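Local coordinates for protein alpha-1,3-glucanase (Paenibacillus glycanilyticus, PDB 6K0P) that hydrolyses alpha-1,3-glucan as a glycoside hydrolase of family 87, its catalytic domain here holding nigerose, at residues F357-A362 and F389-G394; S416-G421 and W466-D471; L425-Q430 and R472-I477. The protein carries 1 engineered substitution. All blocks are in the same frame, centred on the assembly; numbering follows the deposited sequence.

Contact 1: residues F357-A362 and F389-G394; sequences FALFSA and FAVYGG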
loop_
_atom_site.group_PDB
_atom_site.type_symbol
_atom_site.label_atom_id
_atom_site.label_comp_id
_atom_site.label_asym_id
_atom_site.label_seq_id
_atom_site.Cartn_x
_atom_site.Cartn_y
_atom_site.Cartn_z
ATOM N N PHE A 357 -1.521 2.412 -4.464
ATOM C CA PHE A 357 -1.423 2.384 -5.920
ATOM C C PHE A 357 -2.378 3.442 -6.433
ATOM O O PHE A 357 -3.569 3.404 -6.109
ATOM C CB PHE A 357 -1.824 1.010 -6.464
ATOM C CG PHE A 357 -0.920 -0.105 -6.021
ATOM C CD1 PHE A 357 0.303 -0.318 -6.642
ATOM C CD2 PHE A 357 -1.294 -0.933 -4.981
ATOM C CE1 PHE A 357 1.141 -1.354 -6.231
ATOM C CE2 PHE A 357 -0.460 -1.963 -4.564
ATOM C CZ PHE A 357 0.757 -2.170 -5.188
ATOM N N ALA A 358 -1.865 4.379 -7.223
ATOM C CA ALA A 358 -2.659 5.529 -7.637
ATOM C C ALA A 358 -2.418 5.847 -9.105
ATOM O O ALA A 358 -1.358 5.546 -9.669
ATOM C CB ALA A 358 -2.350 6.766 -6.788
ATOM N N LEU A 359 -3.429 6.470 -9.708
ATOM C CA LEU A 359 -3.370 6.968 -11.075
ATOM C C LEU A 359 -3.971 8.360 -11.055
ATOM O O LEU A 359 -5.133 8.523 -10.669
ATOM C CB LEU A 359 -4.164 6.044 -12.008
ATOM C CG LEU A 359 -4.050 6.318 -13.510
ATOM C CD1 LEU A 359 -2.614 6.174 -14.023
ATOM C CD2 LEU A 359 -4.957 5.354 -14.257
ATOM N N PHE A 360 -3.176 9.369 -11.395
ATOM C CA PHE A 360 -3.662 10.748 -11.402
ATOM C C PHE A 360 -3.603 11.277 -12.824
ATOM O O PHE A 360 -2.520 11.546 -13.351
ATOM C CB PHE A 360 -2.884 11.664 -10.457
ATOM C CG PHE A 360 -3.556 13.006 -10.247
ATOM C CD1 PHE A 360 -3.436 14.018 -11.190
ATOM C CD2 PHE A 360 -4.343 13.234 -9.129
ATOM C CE1 PHE A 360 -4.075 15.235 -11.007
ATOM C CE2 PHE A 360 -4.983 14.449 -8.939
ATOM C CZ PHE A 360 -4.848 15.446 -9.873
ATOM N N SER A 361 -4.765 11.458 -13.430
ATOM C CA SER A 361 -4.845 11.901 -14.812
ATOM C C SER A 361 -4.873 13.420 -14.873
ATOM O O SER A 361 -5.658 14.068 -14.172
ATOM C CB SER A 361 -6.092 11.318 -15.461
ATOM O OG SER A 361 -6.143 11.588 -16.847
ATOM N N ALA A 362 -4.013 13.983 -15.715
ATOM C CA ALA A 362 -3.955 15.423 -15.912
ATOM C C ALA A 362 -3.343 15.671 -17.279
ATOM O O ALA A 362 -2.683 14.798 -17.848
ATOM C CB ALA A 362 -3.133 16.107 -14.815
ATOM N N PHE A 389 -6.276 1.997 -3.127
ATOM C CA PHE A 389 -6.255 2.211 -4.568
ATOM C C PHE A 389 -6.967 3.525 -4.846
ATOM O O PHE A 389 -8.020 3.790 -4.268
ATOM C CB PHE A 389 -6.978 1.060 -5.296
ATOM C CG PHE A 389 -6.433 -0.292 -4.956
ATOM C CD1 PHE A 389 -5.294 -0.772 -5.596
ATOM C CD2 PHE A 389 -7.034 -1.075 -3.976
ATOM C CE1 PHE A 389 -4.767 -2.006 -5.261
ATOM C CE2 PHE A 389 -6.513 -2.315 -3.642
ATOM C CZ PHE A 389 -5.381 -2.782 -4.294
ATOM N N ALA A 390 -6.395 4.352 -5.719
ATOM C CA ALA A 390 -6.993 5.653 -5.989
ATOM C C ALA A 390 -6.859 5.993 -7.461
ATOM O O ALA A 390 -5.765 5.902 -8.030
ATOM C CB ALA A 390 -6.349 6.752 -5.138
ATOM N N VAL A 391 -7.970 6.403 -8.066
ATOM C CA VAL A 391 -7.977 6.810 -9.465
ATOM C C VAL A 391 -8.604 8.194 -9.554
ATOM O O VAL A 391 -9.747 8.399 -9.117
ATOM C CB VAL A 391 -8.668 5.778 -10.377
ATOM C CG1 VAL A 391 -10.097 5.503 -9.956
ATOM C CG2 VAL A 391 -8.592 6.209 -11.841
ATOM N N TYR A 392 -7.844 9.145 -10.077
ATOM C CA TYR A 392 -8.255 10.537 -10.187
ATOM C C TYR A 392 -8.371 10.851 -11.674
ATOM O O TYR A 392 -7.371 11.149 -12.336
ATOM C CB TYR A 392 -7.233 11.437 -9.496
ATOM C CG TYR A 392 -6.973 11.092 -8.037
ATOM C CD1 TYR A 392 -7.797 11.577 -7.025
ATOM C CD2 TYR A 392 -5.898 10.283 -7.676
ATOM C CE1 TYR A 392 -7.550 11.268 -5.691
ATOM C CE2 TYR A 392 -5.645 9.976 -6.348
ATOM C CZ TYR A 392 -6.471 10.461 -5.366
ATOM O OH TYR A 392 -6.225 10.143 -4.045
ATOM N N GLY A 393 -9.595 10.772 -12.203
ATOM C CA GLY A 393 -9.823 10.990 -13.624
ATOM C C GLY A 393 -9.194 9.900 -14.481
ATOM O O GLY A 393 -8.788 8.839 -14.010
ATOM N N GLY A 394 -9.127 10.185 -15.776
ATOM C CA GLY A 394 -8.537 9.272 -16.739
ATOM C C GLY A 394 -9.604 8.648 -17.619
ATOM O O GLY A 394 -10.803 8.873 -17.446
HETATM O O HOH W 1 -8.202 14.045 -13.024
#
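Strand 357-360 and strand 389-392 lie side by side as parallel neighbours, Phe-357 opposite Phe-389 and Phe-360 opposite Tyr-392. Their axes lie 4.8 Å apart and differ by 1° in direction. Such in-register stacking of successive coils is the mark of a right-handed parallel beta-helix, the fold of the pectate lyase-like clan to which this domain belongs. Four backbone bonds close the ladder: Ala-390 N to Phe-357 O, Leu-359 N to Ala-390 O, Tyr-392 N to Leu-359 O and Ser-361 N to Tyr-392 O. Like residues sit beside like. Phe-357 and Phe-389 lie side by side and point the same way, with their ring planes only 14° apart. They meet rim to rim, Phe-357 CD2 lying 3.6 Å from Phe-389 CE1, and neither ring covers the other. Leu-359 and Val-391 share this face, where side chains of strands 374-383 and 397-407 pack against them. Ala-358, Ala-390, Phe-360 and Tyr-392 occupy the other face. There the side chains of Phe-360 and Tyr-392 cross at about a right angle, with their ring planes 38° apart. Different first torsions, Phe-360 CG anti to N and Tyr-392 CG anti to the carbonyl carbon, send the two rings different ways. Phe-360 CD2 meets Tyr-392 CB at 3.4 Å. The Tyr-392 hydroxyl is hydrogen-bonded to Asp-355, and its ring also meets Phe-420. Past the strands, Ser-361 OG is hydrogen-bonded to Asn-370 N. The Ser-361 CB packs 3.3 Å from Gly-394 N, where the second segment turns.

Contact 2: residues S416-G421 and W466-D471; sequences SSYSFG and WIYGGD. With GLC (alpha-D-glucopyranose), chain C; GLC (alpha-D-glucopyranose), chain B.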
loop_
_atom_site.group_PDB
_atom_site.type_symbol
_atom_site.label_atom_id
_atom_site.label_comp_id
_atom_site.label_asym_id
_atom_site.label_seq_id
_atom_site.Cartn_x
_atom_site.Cartn_y
_atom_site.Cartn_z
ATOM N N SER A 416 -12.289 9.617 -7.963
ATOM C CA SER A 416 -12.482 11.044 -7.711
ATOM C C SER A 416 -12.229 11.881 -8.953
ATOM O O SER A 416 -11.213 11.700 -9.631
ATOM C CB SER A 416 -11.530 11.524 -6.607
ATOM O OG SER A 416 -11.554 12.942 -6.511
ATOM N N SER A 417 -13.130 12.827 -9.219
ATOM C CA SER A 417 -12.914 13.803 -10.277
ATOM C C SER A 417 -12.530 15.181 -9.738
ATOM O O SER A 417 -12.726 16.189 -10.426
ATOM C CB SER A 417 -14.118 13.861 -11.223
ATOM O OG SER A 417 -15.235 14.517 -10.634
ATOM N N TYR A 418 -11.967 15.245 -8.533
ATOM C CA TYR A 418 -11.475 16.517 -8.013
ATOM C C TYR A 418 -10.118 16.850 -8.631
ATOM O O TYR A 418 -9.255 15.981 -8.774
ATOM C CB TYR A 418 -11.384 16.478 -6.486
ATOM C CG TYR A 418 -10.976 17.810 -5.901
ATOM C CD1 TYR A 418 -11.705 18.960 -6.178
ATOM C CD2 TYR A 418 -9.851 17.919 -5.106
ATOM C CE1 TYR A 418 -11.321 20.187 -5.664
ATOM C CE2 TYR A 418 -9.468 19.135 -4.579
ATOM C CZ TYR A 418 -10.200 20.264 -4.867
ATOM O OH TYR A 418 -9.805 21.476 -4.346
ATOM N N SER A 419 -9.938 18.118 -9.013
ATOM C CA SER A 419 -8.734 18.532 -9.732
ATOM C C SER A 419 -7.529 18.774 -8.834
ATOM O O SER A 419 -6.396 18.751 -9.334
ATOM C CB SER A 419 -9.022 19.808 -10.534
ATOM O OG SER A 419 -9.114 20.941 -9.684
ATOM N N PHE A 420 -7.738 19.006 -7.541
ATOM C CA PHE A 420 -6.675 19.399 -6.617
ATOM C C PHE A 420 -5.928 20.651 -7.078
ATOM O O PHE A 420 -4.777 20.881 -6.682
ATOM C CB PHE A 420 -5.705 18.249 -6.316
ATOM C CG PHE A 420 -6.359 17.065 -5.649
ATOM C CD1 PHE A 420 -7.011 16.101 -6.401
ATOM C CD2 PHE A 420 -6.320 16.923 -4.272
ATOM C CE1 PHE A 420 -7.617 15.015 -5.788
ATOM C CE2 PHE A 420 -6.918 15.841 -3.654
ATOM C CZ PHE A 420 -7.570 14.887 -4.416
ATOM N N GLY A 421 -6.563 21.466 -7.919
ATOM C CA GLY A 421 -5.934 22.658 -8.449
ATOM C C GLY A 421 -5.074 22.445 -9.674
ATOM O O GLY A 421 -4.550 23.426 -10.220
ATOM N N TRP A 466 -15.335 5.221 -2.376
ATOM C CA TRP A 466 -15.823 6.592 -2.424
ATOM C C TRP A 466 -15.865 7.021 -3.880
ATOM O O TRP A 466 -14.830 7.037 -4.557
ATOM C CB TRP A 466 -14.883 7.492 -1.625
ATOM C CG TRP A 466 -15.269 8.941 -1.490
ATOM C CD1 TRP A 466 -16.531 9.475 -1.438
ATOM C CD2 TRP A 466 -14.365 10.038 -1.350
ATOM N NE1 TRP A 466 -16.457 10.839 -1.284
ATOM C CE2 TRP A 466 -15.137 11.210 -1.224
ATOM C CE3 TRP A 466 -12.969 10.140 -1.323
ATOM C CZ2 TRP A 466 -14.556 12.473 -1.072
ATOM C CZ3 TRP A 466 -12.391 11.390 -1.173
ATOM C CH2 TRP A 466 -13.182 12.539 -1.054
ATOM N N ILE A 467 -17.062 7.344 -4.360
ATOM C CA ILE A 467 -17.272 7.863 -5.704
ATOM C C ILE A 467 -17.551 9.349 -5.537
ATOM O O ILE A 467 -18.644 9.733 -5.095
ATOM C CB ILE A 467 -18.426 7.155 -6.421
ATOM C CG1 ILE A 467 -18.236 5.626 -6.424
ATOM C CG2 ILE A 467 -18.537 7.685 -7.854
ATOM C CD1 ILE A 467 -18.879 4.894 -5.226
ATOM N N TYR A 468 -16.565 10.187 -5.860
ATOM C CA TYR A 468 -16.600 11.614 -5.548
ATOM C C TYR A 468 -16.558 12.408 -6.844
ATOM O O TYR A 468 -15.527 12.442 -7.527
ATOM C CB TYR A 468 -15.406 11.997 -4.672
ATOM C CG TYR A 468 -15.348 13.447 -4.229
ATOM C CD1 TYR A 468 -16.462 14.087 -3.708
ATOM C CD2 TYR A 468 -14.153 14.157 -4.289
ATOM C CE1 TYR A 468 -16.400 15.411 -3.272
ATOM C CE2 TYR A 468 -14.075 15.473 -3.856
ATOM C CZ TYR A 468 -15.208 16.097 -3.352
ATOM O OH TYR A 468 -15.148 17.406 -2.919
ATOM N N GLY A 469 -17.672 13.058 -7.171
ATOM C CA GLY A 469 -17.683 14.024 -8.252
ATOM C C GLY A 469 -17.141 15.327 -7.714
ATOM O O GLY A 469 -17.723 15.896 -6.791
ATOM N N GLY A 470 -16.013 15.782 -8.254
ATOM C CA GLY A 470 -15.386 16.999 -7.778
ATOM C C GLY A 470 -15.719 18.182 -8.661
ATOM O O GLY A 470 -16.898 18.499 -8.873
ATOM N N ASP A 471 -14.695 18.839 -9.196
ATOM C CA ASP A 471 -14.893 19.986 -10.068
ATOM C C ASP A 471 -14.767 19.642 -11.543
ATOM O O ASP A 471 -14.929 20.527 -12.388
ATOM C CB ASP A 471 -13.939 21.129 -9.688
ATOM C CG ASP A 471 -12.480 20.687 -9.611
ATOM O OD1 ASP A 471 -12.191 19.471 -9.654
ATOM O OD2 ASP A 471 -11.615 21.577 -9.488
HETATM C C1 GLC C . -9.625 19.172 -0.886
HETATM C C2 GLC C . -8.139 18.844 -1.004
HETATM C C3 GLC C . -7.321 19.777 -0.123
HETATM C C4 GLC C . -7.681 21.228 -0.416
HETATM C C5 GLC C . -9.192 21.453 -0.366
HETATM C C6 GLC C . -9.541 22.862 -0.834
HETATM O O2 GLC C . -7.903 17.499 -0.647
HETATM O O3 GLC C . -5.948 19.559 -0.362
HETATM O O4 GLC C . -7.048 22.073 0.521
HETATM O O5 GLC C . -9.863 20.532 -1.198
HETATM O O6 GLC C . -10.942 23.025 -0.830
HETATM C C1 GLC B . -13.008 19.051 2.507
HETATM C C2 GLC B . -11.618 19.235 1.979
HETATM C C3 GLC B . -11.464 18.834 0.535
HETATM C C4 GLC B . -12.034 17.451 0.370
HETATM C C5 GLC B . -13.493 17.516 0.765
HETATM C C6 GLC B . -14.119 16.156 0.653
HETATM O O1 GLC B . -13.733 20.000 1.998
HETATM O O2 GLC B . -11.183 20.569 2.171
HETATM O O3 GLC B . -10.084 18.618 0.375
HETATM O O4 GLC B . -11.917 16.993 -0.975
HETATM O O5 GLC B . -13.602 17.872 2.107
HETATM O O6 GLC B . -15.426 16.087 1.149
#
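Ser-416 and Tyr-468 form a parallel bridge, closed by the 3.0 Å bond from Ser-417 N to Tyr-468 O; beyond it the first segment leaves its strand at once and the second after Gly-469. Ser-417 OG takes over from the backbone. It accepts from Gly-470 N at 2.8 Å and is also hydrogen-bonded to Arg-472 O. Its position between the backbone N and the carbonyl carbon (chi1 74°) puts OG within reach of Gly-470 N. Gly-470 passes close to Tyr-418, and a CB there would clash with Tyr-418 CA. Asp-471 grips Ser-419 with both carboxylate oxygens. OD1 accepts from Ser-419 N at 2.7 Å, and OD2 accepts from Ser-419 OG at 2.6 Å, each through its syn lone pair. This pairing fixes the rotation of the carboxylate. An alanine in place of Asp-471 would probably leave Ser-419 N and OG without these acceptors and the loop freer to shift. The two segments belong to adjacent coils of the parallel beta-helix, and Tyr-418, Phe-420 and Tyr-468 help line a glycan pocket. Tyr-418 CB packs 3.9 Å from Tyr-468 CE2. The Tyr-418 hydroxyl reaches towards one glucose, with OH 3.3 Å from O5 of that sugar in chain C. Phe-420 CE2 lies 3.6 Å from O2 of the same sugar. Tyr-468 OH is 3.8 Å from O4 of the chain B glucose. Gln-460, Gln-495 and Glu-529 hydrogen-bond the sugars from outside the segments. Two ST turns shape the loop: Ser-416 OG accepts from Tyr-418 N, and Ser-419 OG from Gly-421 N.

Contact 3: residues L425-Q430 and R472-I477; sequences LGFGDQ and RAIKNI. With ACY (acetic acid), chain L.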
loop_
_atom_site.group_PDB
_atom_site.type_symbol
_atom_site.label_atom_id
_atom_site.label_comp_id
_atom_site.label_asym_id
_atom_site.label_seq_id
_atom_site.Cartn_x
_atom_site.Cartn_y
_atom_site.Cartn_z
ATOM N N LEU A 425 -9.036 17.229 -17.023
ATOM C CA LEU A 425 -10.383 17.142 -17.565
ATOM C C LEU A 425 -11.262 16.162 -16.799
ATOM O O LEU A 425 -12.424 15.976 -17.165
ATOM C CB LEU A 425 -10.322 16.725 -19.037
ATOM C CG LEU A 425 -9.313 17.516 -19.878
ATOM C CD1 LEU A 425 -9.003 16.796 -21.184
ATOM C CD2 LEU A 425 -9.846 18.910 -20.147
ATOM N N GLY A 426 -10.746 15.533 -15.747
ATOM C CA GLY A 426 -11.539 14.542 -15.040
ATOM C C GLY A 426 -11.540 13.204 -15.764
ATOM O O GLY A 426 -10.549 12.803 -16.374
ATOM N N PHE A 427 -12.669 12.501 -15.678
ATOM C CA PHE A 427 -12.805 11.229 -16.370
ATOM C C PHE A 427 -13.204 11.459 -17.823
ATOM O O PHE A 427 -13.894 12.428 -18.151
ATOM C CB PHE A 427 -13.829 10.327 -15.668
ATOM C CG PHE A 427 -13.339 9.803 -14.352
ATOM C CD1 PHE A 427 -12.520 8.695 -14.310
ATOM C CD2 PHE A 427 -13.640 10.460 -13.165
ATOM C CE1 PHE A 427 -12.034 8.211 -13.097
ATOM C CE2 PHE A 427 -13.157 9.987 -11.946
ATOM C CZ PHE A 427 -12.343 8.862 -11.912
ATOM N N GLY A 428 -12.762 10.555 -18.688
ATOM C CA GLY A 428 -12.992 10.651 -20.114
ATOM C C GLY A 428 -14.155 9.803 -20.587
ATOM O O GLY A 428 -15.057 9.447 -19.820
ATOM N N ASP A 429 -14.125 9.464 -21.877
ATOM C CA ASP A 429 -15.269 8.848 -22.543
ATOM C C ASP A 429 -15.225 7.327 -22.574
ATOM O O ASP A 429 -16.174 6.708 -23.079
ATOM C CB ASP A 429 -15.412 9.401 -23.964
ATOM C CG ASP A 429 -15.972 10.808 -23.973
ATOM O OD1 ASP A 429 -16.304 11.334 -22.887
ATOM O OD2 ASP A 429 -16.076 11.390 -25.072
ATOM N N GLN A 430 -14.170 6.706 -22.061
ATOM C CA GLN A 430 -14.091 5.256 -21.977
ATOM C C GLN A 430 -13.991 4.848 -20.513
ATOM O O GLN A 430 -13.439 5.585 -19.685
ATOM C CB GLN A 430 -12.904 4.714 -22.802
ATOM C CG GLN A 430 -13.039 5.038 -24.290
ATOM C CD GLN A 430 -11.968 4.398 -25.168
ATOM O OE1 GLN A 430 -11.024 3.781 -24.682
ATOM N NE2 GLN A 430 -12.121 4.544 -26.478
ATOM N N ARG A 472 -14.510 18.379 -11.874
ATOM C CA ARG A 472 -14.358 17.942 -13.251
ATOM C C ARG A 472 -15.301 16.774 -13.530
ATOM O O ARG A 472 -15.930 16.220 -12.623
ATOM C CB ARG A 472 -12.903 17.551 -13.544
ATOM C CG ARG A 472 -11.885 18.667 -13.296
ATOM C CD ARG A 472 -12.073 19.839 -14.253
ATOM N NE ARG A 472 -11.065 20.871 -14.020
ATOM C CZ ARG A 472 -11.282 21.974 -13.314
ATOM N NH1 ARG A 472 -12.475 22.201 -12.779
ATOM N NH2 ARG A 472 -10.308 22.859 -13.142
ATOM N N ALA A 473 -15.382 16.399 -14.808
ATOM C CA ALA A 473 -16.343 15.395 -15.250
ATOM C C ALA A 473 -16.166 14.087 -14.492
ATOM O O ALA A 473 -15.049 13.597 -14.302
ATOM C CB ALA A 473 -16.172 15.140 -16.748
ATOM N N ILE A 474 -17.292 13.510 -14.082
ATOM C CA ILE A 474 -17.339 12.231 -13.385
ATOM C C ILE A 474 -18.267 11.321 -14.182
ATOM O O ILE A 474 -19.497 11.499 -14.172
ATOM C CB ILE A 474 -17.761 12.390 -11.911
ATOM C CG1 ILE A 474 -18.111 11.041 -11.283
ATOM C CG2 ILE A 474 -18.917 13.393 -11.751
ATOM C CD1 ILE A 474 -16.901 10.169 -10.997
ATOM N N LYS A 475 -17.682 10.373 -14.909
ATOM C CA LYS A 475 -18.449 9.606 -15.879
ATOM C C LYS A 475 -17.719 8.318 -16.216
ATOM O O LYS A 475 -16.494 8.220 -16.092
ATOM C CB LYS A 475 -18.716 10.410 -17.164
ATOM C CG LYS A 475 -17.464 11.030 -17.800
ATOM C CD LYS A 475 -17.811 11.717 -19.120
ATOM C CE LYS A 475 -16.664 12.571 -19.634
ATOM N NZ LYS A 475 -17.004 13.227 -20.943
ATOM N N ASN A 476 -18.496 7.326 -16.656
ATOM C CA ASN A 476 -17.953 6.091 -17.214
ATOM C C ASN A 476 -17.113 5.340 -16.182
ATOM O O ASN A 476 -15.911 5.138 -16.343
ATOM C CB ASN A 476 -17.188 6.376 -18.511
ATOM C CG ASN A 476 -18.081 6.988 -19.563
ATOM O OD1 ASN A 476 -19.152 6.454 -19.846
ATOM N ND2 ASN A 476 -17.680 8.134 -20.109
ATOM N N ILE A 477 -17.789 4.938 -15.106
ATOM C CA ILE A 477 -17.201 4.209 -13.986
ATOM C C ILE A 477 -17.970 2.908 -13.856
ATOM O O ILE A 477 -19.194 2.928 -13.689
ATOM C CB ILE A 477 -17.323 5.005 -12.677
ATOM C CG1 ILE A 477 -16.717 6.406 -12.820
ATOM C CG2 ILE A 477 -16.723 4.213 -11.510
ATOM C CD1 ILE A 477 -15.238 6.425 -13.090
HETATM C C ACY L . -11.400 9.588 -24.309
HETATM O O ACY L . -10.977 8.396 -24.087
HETATM O OXT ACY L . -12.167 10.218 -23.590
HETATM C CH3 ACY L . -10.845 10.187 -25.618
HETATM O O HOH W 2 -14.634 18.479 -16.634
HETATM O O HOH W 3 -13.610 6.881 -17.075
#
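Phe-427 lies against the 472-477 segment with its ring among two isoleucines. Ile-477 CD1 sits over one face, 3.8 Å from the ring centroid and 16° off its normal, a CH-pi contact. Ile-474 lies alongside, its CD1 3.9 Å from Phe-427 CE2. The backbone of Phe-427 is held too: its N donates to Ala-473 O at 3.0 Å in a nearly straight bond. Asn-476 ND2 donates to Gly-428 O at 2.9 Å, in the carbonyl plane and on a lone pair. Lys-475 runs past Phe-427 O to Asp-429. Its chain is extended beyond CG, and NZ forms a salt bridge with Asp-429 OD1 at 2.8 Å. The loop packs on the chain that leads from strand 465-469 into strand 475-485, two strands of the parallel beta-helix. Gly-426 passes against Arg-472 CB, and a CB on it would clash there. Further out, Asn-476 OD1 is hydrogen-bonded to Asn-506 ND2, which steadies the amide that meets Gly-428. Gly-426 and Gly-428 bond through their backbones to Gly-394. A water lies within hydrogen-bonding distance of both Gln-430 O and Asn-476 O. An acetic acid molecule, probably from the crystallisation liquor, accepts from Asp-429 N at 2.7 Å.

Overall arrangement
The three contacts lie close together on one side of the catalytic domain, within its parallel beta-helix. Contact 1 comes first along the chain and closes before the others open. Contacts 2 and 3 alternate their segments, because both join the loop after strand 409-416 to the chain around strands 465-469 and 475-485. Centres are about 10 Å apart for contacts 1 and 2 and for contacts 2 and 3, and about 12 Å for contacts 1 and 3. Val-391 O and Ser-416 N probably bond between contacts 1 and 2, and Gly-394 O and Gly-428 N between contacts 1 and 3. Contacts 2 and 3 follow one another along the same two coils, so the loop that carries pocket residues in contact 2 is held further on in contact 3.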